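Side-chain contacts in MgGH51 (Meripilus giganteus, PDB 6ZPV), which probably releases L-arabinose by hydrolysing terminal alpha-L-arabinofuranosidic bonds, as a fungal enzyme of glycoside hydrolase family 51: residues N174-T179 with F195-P200; A291-S294 with T298-A301; G428-I433 with F510-F515; I68-P73 with F117-T122. All blocks are in the same frame, centred on the assembly; numbering follows the deposited sequence.

Contact 1 of 4, residues N174-T179 with F195-P200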
loop_
_atom_site.group_PDB
_atom_site.type_symbol
_atom_site.label_atom_id
_atom_site.label_comp_id
_atom_site.label_asym_id
_atom_site.label_seq_id
_atom_site.Cartn_x
_atom_site.Cartn_y
_atom_site.Cartn_z
ATOM N N ASN A 174 -4.979 -23.838 4.559
ATOM C CA ASN A 174 -4.632 -24.649 3.386
ATOM C C ASN A 174 -3.194 -24.304 2.945
ATOM O O ASN A 174 -2.713 -23.211 3.247
ATOM C CB ASN A 174 -5.590 -24.358 2.237
ATOM C CG ASN A 174 -7.021 -24.341 2.704
ATOM O OD1 ASN A 174 -7.501 -25.399 3.171
ATOM N ND2 ASN A 174 -7.699 -23.192 2.635
ATOM N N SER A 175 -2.593 -25.225 2.204
ATOM C CA SER A 175 -1.220 -25.083 1.705
ATOM C C SER A 175 -1.118 -25.491 0.234
ATOM O O SER A 175 -1.897 -26.341 -0.254
ATOM C CB SER A 175 -0.276 -25.904 2.514
ATOM O OG SER A 175 -0.121 -25.421 3.834
ATOM N N PHE A 176 -0.173 -24.865 -0.449
ATOM C CA PHE A 176 0.292 -25.342 -1.745
ATOM C C PHE A 176 1.173 -26.572 -1.532
ATOM O O PHE A 176 1.898 -26.636 -0.525
ATOM C CB PHE A 176 1.098 -24.241 -2.394
ATOM C CG PHE A 176 1.767 -24.590 -3.699
ATOM C CD1 PHE A 176 0.996 -24.795 -4.848
ATOM C CD2 PHE A 176 3.135 -24.688 -3.803
ATOM C CE1 PHE A 176 1.565 -25.121 -6.061
ATOM C CE2 PHE A 176 3.726 -24.969 -5.057
ATOM C CZ PHE A 176 2.956 -25.207 -6.157
ATOM N N PHE A 177 1.141 -27.526 -2.452
ATOM C CA PHE A 177 2.007 -28.706 -2.350
ATOM C C PHE A 177 2.612 -29.041 -3.708
ATOM O O PHE A 177 2.044 -28.742 -4.787
ATOM C CB PHE A 177 1.261 -29.930 -1.802
ATOM C CG PHE A 177 0.241 -30.580 -2.694
ATOM C CD1 PHE A 177 0.621 -31.471 -3.682
ATOM C CD2 PHE A 177 -1.106 -30.310 -2.528
ATOM C CE1 PHE A 177 -0.356 -32.079 -4.469
ATOM C CE2 PHE A 177 -2.063 -30.940 -3.297
ATOM C CZ PHE A 177 -1.675 -31.860 -4.293
ATOM N N VAL A 178 3.747 -29.729 -3.620
ATOM C CA VAL A 178 4.441 -30.398 -4.731
ATOM C C VAL A 178 4.757 -31.802 -4.257
ATOM O O VAL A 178 5.361 -31.949 -3.177
ATOM C CB VAL A 178 5.720 -29.655 -5.128
ATOM C CG1 VAL A 178 6.457 -30.382 -6.230
ATOM C CG2 VAL A 178 5.422 -28.220 -5.506
ATOM N N THR A 179 4.374 -32.828 -5.001
ATOM C CA THR A 179 4.711 -34.223 -4.652
ATOM C C THR A 179 5.157 -34.988 -5.891
ATOM O O THR A 179 4.720 -34.734 -7.022
ATOM C CB THR A 179 3.539 -34.932 -3.970
ATOM O OG1 THR A 179 2.398 -35.008 -4.808
ATOM C CG2 THR A 179 3.173 -34.315 -2.661
ATOM N N PHE A 195 9.446 -20.638 -7.253
ATOM C CA PHE A 195 8.040 -21.086 -7.198
ATOM C C PHE A 195 7.100 -19.910 -7.288
ATOM O O PHE A 195 7.431 -18.798 -6.868
ATOM C CB PHE A 195 7.790 -21.776 -5.858
ATOM C CG PHE A 195 8.535 -23.064 -5.614
ATOM C CD1 PHE A 195 7.958 -24.284 -5.971
ATOM C CD2 PHE A 195 9.757 -23.104 -4.974
ATOM C CE1 PHE A 195 8.561 -25.509 -5.678
ATOM C CE2 PHE A 195 10.375 -24.330 -4.689
ATOM C CZ PHE A 195 9.788 -25.516 -5.041
ATOM N N SER A 196 5.870 -20.180 -7.723
ATOM C CA SER A 196 4.846 -19.135 -7.714
ATOM C C SER A 196 3.442 -19.747 -7.742
ATOM O O SER A 196 3.223 -20.742 -8.457
ATOM C CB SER A 196 5.020 -18.208 -8.912
ATOM O OG SER A 196 4.034 -17.172 -8.955
ATOM N N LEU A 197 2.504 -19.143 -7.030
ATOM C CA LEU A 197 1.105 -19.484 -7.134
ATOM C C LEU A 197 0.277 -18.211 -7.107
ATOM O O LEU A 197 0.334 -17.471 -6.114
ATOM C CB LEU A 197 0.659 -20.428 -6.001
ATOM C CG LEU A 197 -0.789 -20.898 -6.091
ATOM C CD1 LEU A 197 -1.013 -21.876 -7.213
ATOM C CD2 LEU A 197 -1.270 -21.501 -4.783
ATOM N N PHE A 198 -0.461 -17.968 -8.177
ATOM C CA PHE A 198 -1.335 -16.787 -8.269
ATOM C C PHE A 198 -2.790 -17.162 -8.363
ATOM O O PHE A 198 -3.140 -18.103 -9.103
ATOM C CB PHE A 198 -1.005 -15.908 -9.493
ATOM C CG PHE A 198 0.014 -14.832 -9.245
ATOM C CD1 PHE A 198 1.327 -15.145 -8.933
ATOM C CD2 PHE A 198 -0.308 -13.506 -9.296
ATOM C CE1 PHE A 198 2.255 -14.149 -8.685
ATOM C CE2 PHE A 198 0.596 -12.502 -9.052
ATOM C CZ PHE A 198 1.903 -12.862 -8.760
ATOM N N PRO A 199 -3.676 -16.426 -7.689
ATOM C CA PRO A 199 -5.105 -16.468 -7.966
ATOM C C PRO A 199 -5.417 -15.594 -9.164
ATOM O O PRO A 199 -4.521 -14.911 -9.681
ATOM C CB PRO A 199 -5.672 -15.830 -6.677
ATOM C CG PRO A 199 -4.681 -14.688 -6.414
ATOM C CD PRO A 199 -3.333 -15.253 -6.843
ATOM N N PRO A 200 -6.686 -15.489 -9.606
ATOM C CA PRO A 200 -7.046 -14.446 -10.536
ATOM C C PRO A 200 -6.618 -13.091 -9.976
ATOM O O PRO A 200 -6.766 -12.859 -8.766
ATOM C CB PRO A 200 -8.616 -14.596 -10.655
ATOM C CG PRO A 200 -8.858 -16.036 -10.283
ATOM C CD PRO A 200 -7.850 -16.323 -9.187
#
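Phe195, first residue of 195-200, sets one flank of its ring against both Val178 and Phe176, in the space between the two sheets of an antiparallel beta-sandwich. Strands 174-181 and 189-198 are the middle strands of two five-stranded sheets; their axes here pass 9.6 Å apart with directions 135° from each other. No hydrogen bond spans that gap, which side chains alone fill. CG of Phe195 lies beside the backbone N (chi1 -65°), which sends the ring out from the strand toward the facing sheet, where CE1 meets methyl CG2 of Val178 at 4.2 Å. The neighbouring CD1 comes to the edge of the Phe176 ring, near its plane, 4.4 Å from CE2 of Phe176. Outside the two segments Phe195 also meets the ring of Trp57. Ser196 points away from the facing sheet, and its OG is hydrogen-bonded to Glu36, so the polar group stays out of the apolar layer. Leu197 returns to the interior and, with Phe195, flanks the Phe176 ring. That ring reaches across because its CG is anti to the backbone N (chi1 175°), and Ala114 of strand 112-119 touches both Phe176 and Leu197. CE2 and CD1 lie diagonally opposite on the Phe176 ring: CE2 serves Phe195, whereas CD1 receives methyl CD2 of Leu197 at 4.0 Å.

Contact 2 of 4, residues A291-S294 with T298-A301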
loop_
_atom_site.group_PDB
_atom_site.type_symbol
_atom_site.label_atom_id
_atom_site.label_comp_id
_atom_site.label_asym_id
_atom_site.label_seq_id
_atom_site.Cartn_x
_atom_site.Cartn_y
_atom_site.Cartn_z
ATOM N N ALA A 291 17.679 9.238 -1.887
ATOM C CA ALA A 291 18.340 10.566 -1.905
ATOM C C ALA A 291 19.655 10.585 -1.141
ATOM O O ALA A 291 20.088 11.661 -0.742
ATOM C CB ALA A 291 17.386 11.631 -1.422
ATOM N N GLY A 292 20.324 9.465 -1.006
ATOM C CA GLY A 292 21.670 9.455 -0.396
ATOM C C GLY A 292 21.717 9.252 1.091
ATOM O O GLY A 292 22.768 9.466 1.702
ATOM N N TYR A 293 20.625 8.835 1.717
ATOM C CA TYR A 293 20.534 8.528 3.161
ATOM C C TYR A 293 19.867 7.198 3.389
ATOM O O TYR A 293 18.877 6.873 2.704
ATOM C CB TYR A 293 19.798 9.667 3.912
ATOM C CG TYR A 293 19.705 9.436 5.388
ATOM C CD1 TYR A 293 20.809 9.588 6.198
ATOM C CD2 TYR A 293 18.521 9.082 5.996
ATOM C CE1 TYR A 293 20.730 9.352 7.557
ATOM C CE2 TYR A 293 18.423 8.880 7.354
ATOM C CZ TYR A 293 19.535 8.984 8.156
ATOM O OH TYR A 293 19.495 8.825 9.504
ATOM N N SER A 294 20.366 6.455 4.365
ATOM C CA SER A 294 19.723 5.219 4.818
ATOM C C SER A 294 19.602 5.202 6.329
ATOM O O SER A 294 20.203 6.037 7.014
ATOM C CB SER A 294 20.478 3.992 4.251
ATOM O OG SER A 294 21.824 3.980 4.649
ATOM N N THR A 298 23.816 6.779 7.794
ATOM C CA THR A 298 24.862 7.192 6.838
ATOM C C THR A 298 24.291 8.029 5.714
ATOM O O THR A 298 23.398 7.575 4.965
ATOM C CB THR A 298 25.566 5.989 6.265
ATOM O OG1 THR A 298 26.181 5.293 7.344
ATOM C CG2 THR A 298 26.629 6.322 5.268
ATOM N N SER A 299 24.843 9.216 5.554
ATOM C CA SER A 299 24.660 10.062 4.371
ATOM C C SER A 299 25.837 9.836 3.434
ATOM O O SER A 299 26.975 9.979 3.899
ATOM C CB SER A 299 24.585 11.520 4.706
ATOM O OG SER A 299 23.441 11.837 5.529
ATOM N N LEU A 300 25.591 9.627 2.177
ATOM C CA LEU A 300 26.690 9.670 1.202
ATOM C C LEU A 300 27.305 11.061 1.167
ATOM O O LEU A 300 26.571 12.070 1.256
ATOM C CB LEU A 300 26.160 9.300 -0.161
ATOM C CG LEU A 300 25.660 7.867 -0.303
ATOM C CD1 LEU A 300 25.204 7.684 -1.730
ATOM C CD2 LEU A 300 26.744 6.861 0.096
ATOM N N ALA A 301 28.604 11.107 1.012
ATOM C CA ALA A 301 29.299 12.369 0.828
ATOM C C ALA A 301 28.821 13.030 -0.463
ATOM O O ALA A 301 28.455 12.349 -1.453
ATOM C CB ALA A 301 30.817 12.101 0.754
HETATM O O HOH W 1 23.121 5.563 2.874
HETATM O O HOH W 2 22.905 4.131 7.163
#
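Thr298 O takes two donors: water 1 at 2.9 Å and, across the contact, the backbone N of Ser294 at 3.3 Å, which approaches tilted 24° from the carbonyl plane. Water 1 also lies 2.7 Å from Ser294 OG, and water 2 joins that same hydroxyl to Thr298 N, so a serine side chain and two waters stitch one end of the contact. At the other end Leu300 N donates to Gly292 O at 2.9 Å, in the carbonyl plane. These two backbone bonds bracket Tyr293 and Ser299, a non-hydrogen-bonded antiparallel pair forming a single beta bridge. The bridge closes a tight loop after strand 284-289 of the eight-stranded parallel barrel characteristic of the family's catalytic domain. CG of Tyr293 is anti to the backbone N (chi1 -178°), laying the ring beside 298-301, where CD1 is 3.5 Å from Thr298 O and equally far from Ser299 OG. That hydroxyl has its hydrogen bond with Ser358 OG. With an alanine in place of Tyr293, Thr298 O and Ser299 OG would probably lose the ring carbon beside them, and Arg362 of helix 359-373 a packing partner. Leu300 CB and CG each come within 3.9 Å of Gly292 O.

Contact 3 of 4, residues G428-I433 with F510-F515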
loop_
_atom_site.group_PDB
_atom_site.type_symbol
_atom_site.label_atom_id
_atom_site.label_comp_id
_atom_site.label_asym_id
_atom_site.label_seq_id
_atom_site.Cartn_x
_atom_site.Cartn_y
_atom_site.Cartn_z
ATOM N N GLY A 428 1.709 13.793 3.866
ATOM C CA GLY A 428 1.943 12.487 3.261
ATOM C C GLY A 428 1.789 11.307 4.170
ATOM O O GLY A 428 1.708 10.163 3.698
ATOM N N GLU A 429 1.802 11.547 5.498
ATOM C CA GLU A 429 1.462 10.513 6.473
ATOM C C GLU A 429 0.763 11.232 7.628
ATOM O O GLU A 429 1.344 12.144 8.230
ATOM C CB GLU A 429 2.722 9.829 7.062
ATOM C CG GLU A 429 3.565 9.105 6.018
ATOM C CD GLU A 429 4.859 8.497 6.503
ATOM O OE1 GLU A 429 4.954 8.153 7.736
ATOM O OE2 GLU A 429 5.806 8.396 5.693
ATOM N N TYR A 430 -0.374 10.706 8.017
ATOM C CA TYR A 430 -0.989 11.115 9.284
ATOM C C TYR A 430 -1.874 9.995 9.777
ATOM O O TYR A 430 -2.466 9.262 8.995
ATOM C CB TYR A 430 -1.763 12.454 9.195
ATOM C CG TYR A 430 -2.979 12.467 8.299
ATOM C CD1 TYR A 430 -2.886 12.510 6.924
ATOM C CD2 TYR A 430 -4.254 12.413 8.864
ATOM C CE1 TYR A 430 -4.012 12.515 6.122
ATOM C CE2 TYR A 430 -5.375 12.402 8.072
ATOM C CZ TYR A 430 -5.282 12.465 6.698
ATOM O OH TYR A 430 -6.401 12.490 5.932
ATOM N N ALA A 431 -2.026 9.942 11.110
ATOM C CA ALA A 431 -2.978 9.050 11.754
ATOM C C ALA A 431 -3.014 9.360 13.244
ATOM O O ALA A 431 -1.978 9.713 13.856
ATOM C CB ALA A 431 -2.580 7.574 11.630
ATOM N N ALA A 432 -4.193 9.187 13.836
ATOM C CA ALA A 432 -4.337 9.172 15.313
ATOM C C ALA A 432 -4.055 7.757 15.793
ATOM O O ALA A 432 -4.822 6.852 15.505
ATOM C CB ALA A 432 -5.721 9.666 15.689
ATOM N N ILE A 433 -2.940 7.572 16.506
ATOM C CA ILE A 433 -2.391 6.219 16.747
ATOM C C ILE A 433 -2.546 5.730 18.180
ATOM O O ILE A 433 -2.338 4.533 18.386
ATOM C CB ILE A 433 -0.934 6.100 16.296
ATOM C CG1 ILE A 433 0.031 6.870 17.181
ATOM C CG2 ILE A 433 -0.822 6.500 14.821
ATOM C CD1 ILE A 433 1.487 6.508 16.913
ATOM N N PHE A 510 -13.503 4.521 6.458
ATOM C CA PHE A 510 -14.772 5.157 6.094
ATOM C C PHE A 510 -14.673 6.675 6.172
ATOM O O PHE A 510 -15.284 7.321 5.333
ATOM C CB PHE A 510 -15.922 4.589 6.935
ATOM C CG PHE A 510 -16.276 3.167 6.572
ATOM C CD1 PHE A 510 -16.707 2.858 5.292
ATOM C CD2 PHE A 510 -16.196 2.141 7.503
ATOM C CE1 PHE A 510 -17.055 1.558 4.983
ATOM C CE2 PHE A 510 -16.546 0.859 7.203
ATOM C CZ PHE A 510 -16.943 0.574 5.932
ATOM N N ALA A 511 -13.945 7.234 7.115
ATOM C CA ALA A 511 -13.750 8.696 7.114
ATOM C C ALA A 511 -13.011 9.138 5.853
ATOM O O ALA A 511 -13.388 10.138 5.224
ATOM C CB ALA A 511 -13.038 9.157 8.375
ATOM N N GLN A 512 -11.960 8.429 5.489
ATOM C CA GLN A 512 -11.220 8.762 4.266
ATOM C C GLN A 512 -12.139 8.683 3.051
ATOM O O GLN A 512 -12.095 9.597 2.192
ATOM C CB GLN A 512 -10.004 7.845 4.063
ATOM C CG GLN A 512 -8.888 7.963 5.095
ATOM C CD GLN A 512 -8.169 9.262 4.987
ATOM O OE1 GLN A 512 -7.732 9.650 3.871
ATOM N NE2 GLN A 512 -7.999 9.936 6.134
ATOM N N LYS A 513 -12.917 7.620 2.933
ATOM C CA LYS A 513 -13.835 7.452 1.788
ATOM C C LYS A 513 -14.910 8.546 1.776
ATOM O O LYS A 513 -15.218 9.079 0.682
ATOM C CB LYS A 513 -14.451 6.057 1.914
ATOM C CG LYS A 513 -15.444 5.708 0.821
ATOM C CD LYS A 513 -16.052 4.297 0.979
ATOM C CE LYS A 513 -17.069 3.963 -0.093
ATOM N NZ LYS A 513 -17.762 2.675 0.192
ATOM N N LEU A 514 -15.493 8.854 2.907
ATOM C CA LEU A 514 -16.515 9.904 2.966
ATOM C C LEU A 514 -15.927 11.232 2.493
ATOM O O LEU A 514 -16.612 11.993 1.798
ATOM C CB LEU A 514 -17.089 10.020 4.384
ATOM C CG LEU A 514 -18.076 8.930 4.794
ATOM C CD1 LEU A 514 -18.349 9.010 6.255
ATOM C CD2 LEU A 514 -19.358 8.997 4.032
ATOM N N PHE A 515 -14.685 11.539 2.869
ATOM C CA PHE A 515 -14.101 12.806 2.447
ATOM C C PHE A 515 -13.778 12.801 0.970
ATOM O O PHE A 515 -14.013 13.794 0.276
ATOM C CB PHE A 515 -12.894 13.178 3.329
ATOM C CG PHE A 515 -13.272 13.920 4.604
ATOM C CD1 PHE A 515 -14.073 13.364 5.559
ATOM C CD2 PHE A 515 -12.801 15.204 4.807
ATOM C CE1 PHE A 515 -14.465 14.106 6.659
ATOM C CE2 PHE A 515 -13.196 15.938 5.902
ATOM C CZ PHE A 515 -14.020 15.387 6.836
HETATM O O HOH W 3 -6.410 12.016 3.302
#
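Tyr430 and Gln512 meet from opposite directions, and these two side chains make the whole direct contact between 428-433 and 510-515. Its tight part is one hydrogen bond: Gln512 NE2 donates to Tyr430 OH at 3.0 Å with an almost straight N-H...O angle of 173°. The hydroxyl lies in the plane of the Gln512 amide, as suits a donating NH2 group, while ring and amide planes stand 61° apart, so the groups join without stacking. The phenol ring itself is approached less closely, CZ being 3.8 Å from Gln512 NE2.

The looser side is taken by a water molecule. Water 3 sits in the plane of the Tyr430 ring, at its edge, 2.7 Å from Tyr430 OH, and donates to Gln512 OE1 at 2.8 Å. Water, hydroxyl and amide thus close a small ring of hydrogen bonds in which both amide atoms are used, an arrangement consistent with the modelled amide orientation, and one that probably limits its rotation. Gln512 reaches this position through a bend at CB-CG (chi2 -69°), after which CG-CD swings back toward the C-terminal direction of the helix and brings NE2 to the hydroxyl. Both residues are buried, so the bonds satisfy polar atoms inside the protein.

In the beta/alpha barrel, Tyr430 projects from strand 424-432 toward the surrounding helices, and Gln512 comes from helix 507-517. Met464 of helix 454-469 touches both side chains, and strand 474-479, the barrel neighbour of 424-432, adds Ala477 against Tyr430 and Tyr479 against Gln512.

Contact 4 of 4, residues I68-P73 with F117-T122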
loop_
_atom_site.group_PDB
_atom_site.type_symbol
_atom_site.label_atom_id
_atom_site.label_comp_id
_atom_site.label_asym_id
_atom_site.label_seq_id
_atom_site.Cartn_x
_atom_site.Cartn_y
_atom_site.Cartn_z
ATOM N N ILE A 68 19.935 -24.532 -0.395
ATOM C CA ILE A 68 21.350 -24.540 -0.779
ATOM C C ILE A 68 21.731 -23.325 -1.597
ATOM O O ILE A 68 20.886 -22.797 -2.324
ATOM C CB ILE A 68 21.722 -25.867 -1.498
ATOM C CG1 ILE A 68 21.021 -26.017 -2.828
ATOM C CG2 ILE A 68 21.528 -27.058 -0.586
ATOM C CD1 ILE A 68 21.588 -27.117 -3.723
ATOM N N GLN A 69 22.991 -22.910 -1.483
ATOM C CA GLN A 69 23.598 -22.018 -2.478
ATOM C C GLN A 69 23.848 -22.920 -3.668
ATOM O O GLN A 69 24.803 -23.721 -3.668
ATOM C CB GLN A 69 24.870 -21.388 -1.917
ATOM C CG GLN A 69 25.534 -20.348 -2.843
ATOM C CD GLN A 69 26.895 -19.911 -2.344
ATOM O OE1 GLN A 69 27.475 -20.432 -1.414
ATOM N NE2 GLN A 69 27.457 -19.046 -3.090
ATOM N N ASP A 70 23.033 -22.839 -4.690
ATOM C CA ASP A 70 23.103 -23.814 -5.787
ATOM C C ASP A 70 24.413 -23.608 -6.548
ATOM O O ASP A 70 24.716 -22.498 -6.977
ATOM C CB ASP A 70 21.884 -23.653 -6.676
ATOM C CG ASP A 70 21.655 -24.883 -7.549
ATOM O OD1 ASP A 70 22.634 -25.461 -8.062
ATOM O OD2 ASP A 70 20.431 -25.266 -7.717
ATOM N N PRO A 71 25.222 -24.664 -6.814
ATOM C CA PRO A 71 26.399 -24.469 -7.664
ATOM C C PRO A 71 26.051 -24.004 -9.077
ATOM O O PRO A 71 26.899 -23.431 -9.758
ATOM C CB PRO A 71 27.054 -25.875 -7.676
ATOM C CG PRO A 71 26.393 -26.672 -6.642
ATOM C CD PRO A 71 25.097 -26.015 -6.258
ATOM N N SER A 72 24.817 -24.304 -9.515
ATOM C CA SER A 72 24.297 -23.917 -10.844
ATOM C C SER A 72 22.895 -23.361 -10.634
ATOM O O SER A 72 21.916 -24.065 -10.871
ATOM C CB SER A 72 24.318 -25.056 -11.821
ATOM O OG SER A 72 25.638 -25.490 -12.065
ATOM N N PRO A 73 22.768 -22.090 -10.199
ATOM C CA PRO A 73 21.458 -21.547 -9.860
ATOM C C PRO A 73 20.602 -21.282 -11.095
ATOM O O PRO A 73 21.092 -21.119 -12.207
ATOM C CB PRO A 73 21.798 -20.262 -9.114
ATOM C CG PRO A 73 23.079 -19.803 -9.781
ATOM C CD PRO A 73 23.861 -21.105 -9.990
ATOM N N PHE A 117 10.539 -23.916 -11.186
ATOM C CA PHE A 117 11.679 -24.415 -11.958
ATOM C C PHE A 117 12.240 -25.610 -11.240
ATOM O O PHE A 117 12.353 -25.599 -9.990
ATOM C CB PHE A 117 12.711 -23.318 -12.157
ATOM C CG PHE A 117 12.349 -22.235 -13.131
ATOM C CD1 PHE A 117 11.448 -21.235 -12.759
ATOM C CD2 PHE A 117 12.874 -22.193 -14.400
ATOM C CE1 PHE A 117 11.098 -20.218 -13.644
ATOM C CE2 PHE A 117 12.513 -21.204 -15.280
ATOM C CZ PHE A 117 11.625 -20.227 -14.900
ATOM N N PHE A 118 12.739 -26.583 -12.000
ATOM C CA PHE A 118 13.418 -27.732 -11.409
ATOM C C PHE A 118 14.573 -28.194 -12.284
ATOM O O PHE A 118 14.581 -27.946 -13.496
ATOM C CB PHE A 118 12.483 -28.930 -11.146
ATOM C CG PHE A 118 12.124 -29.746 -12.367
ATOM C CD1 PHE A 118 11.192 -29.315 -13.317
ATOM C CD2 PHE A 118 12.817 -30.915 -12.652
ATOM C CE1 PHE A 118 10.952 -30.025 -14.471
ATOM C CE2 PHE A 118 12.585 -31.634 -13.813
ATOM C CZ PHE A 118 11.646 -31.182 -14.731
ATOM N N ARG A 119 15.489 -28.928 -11.705
ATOM C CA ARG A 119 16.451 -29.782 -12.440
ATOM C C ARG A 119 16.847 -30.930 -11.568
ATOM O O ARG A 119 16.854 -30.796 -10.347
ATOM C CB ARG A 119 17.681 -28.989 -12.901
ATOM C CG ARG A 119 18.635 -28.558 -11.798
ATOM C CD ARG A 119 19.853 -27.735 -12.240
ATOM N NE ARG A 119 20.688 -27.247 -11.020
ATOM C CZ ARG A 119 21.745 -27.897 -10.670
ATOM N NH1 ARG A 119 22.116 -28.941 -11.430
ATOM N NH2 ARG A 119 22.534 -27.556 -9.742
ATOM N N PHE A 120 17.255 -32.038 -12.195
ATOM C CA PHE A 120 17.901 -33.131 -11.446
ATOM C C PHE A 120 19.384 -32.801 -11.446
ATOM O O PHE A 120 19.998 -32.740 -12.533
ATOM C CB PHE A 120 17.651 -34.487 -12.136
ATOM C CG PHE A 120 16.269 -35.030 -11.909
ATOM C CD1 PHE A 120 15.191 -34.534 -12.603
ATOM C CD2 PHE A 120 16.073 -36.051 -10.979
ATOM C CE1 PHE A 120 13.913 -35.029 -12.361
ATOM C CE2 PHE A 120 14.811 -36.563 -10.750
ATOM C CZ PHE A 120 13.724 -36.040 -11.423
ATOM N N PRO A 121 20.009 -32.570 -10.292
ATOM C CA PRO A 121 21.437 -32.231 -10.273
ATOM C C PRO A 121 22.360 -33.361 -10.760
ATOM O O PRO A 121 23.432 -33.093 -11.278
ATOM C CB PRO A 121 21.727 -31.852 -8.809
ATOM C CG PRO A 121 20.558 -32.440 -8.007
ATOM C CD PRO A 121 19.403 -32.441 -8.952
ATOM N N THR A 122 21.918 -34.601 -10.656
ATOM C CA THR A 122 22.588 -35.786 -11.201
ATOM C C THR A 122 21.568 -36.542 -12.028
ATOM O O THR A 122 20.512 -36.932 -11.521
ATOM C CB THR A 122 23.171 -36.652 -10.079
ATOM O OG1 THR A 122 23.985 -35.905 -9.196
ATOM C CG2 THR A 122 23.919 -37.838 -10.618
#
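Asp70 and Arg119 form a salt bridge through one oxygen and one nitrogen: Arg119 NH2 donates to OD1 of Asp70 at 2.7 Å. OD1 receives it on its syn lone pair and lies in the guanidinium plane, although carboxylate and guanidinium planes are turned 37° apart. Ser72 covers one face of the guanidinium, its CB 3.7 Å from Arg119 NH2 and displaced toward the rim. The same OD1 takes a second bond from Ser72 N at 2.9 Å, from above the carboxylate plane, which makes residues 70-72 an Asx turn just after strand 64-69. Arg119 ends strand 112-119 of the same five-stranded sheet of the beta-sandwich, with strands 80-85 and 189-198 lying between the two; its chain, extended from CG to NE, reaches out to meet the Asp70 carboxylate coming the other way. The intervening strands hold the other carboxylate oxygen, Asp70 OD2 being hydrogen-bonded to Ser81 OG and Asn191 ND2. Were Asp70 an alanine, the Arg119 charge would probably be left without this mate, and Ser72 N without its acceptor in the turn. Farther out, Trp156 touches both Asp70 and Arg119 and is hydrogen-bonded through NE1 to Ser72 O.

Contacts 1 and 4 belong to the same beta-sandwich, their nearest atoms about 5 Å apart, and both reach the sheet that holds strands 112-119 and 189-198. Contact 1 lies between the sheets and is wholly apolar; contact 4, at strand ends nearer the surface, relies on charge and a turn. Contacts 2 and 3 belong to the barrel, with nearest atoms about 13 Å apart. Contact 2 is a partly buried loop held by backbone bonds and two waters, whereas contact 3 is a buried polar pair joining a barrel strand to an outer helix. Contact 3 lies across the chain's centre from contacts 1 and 4.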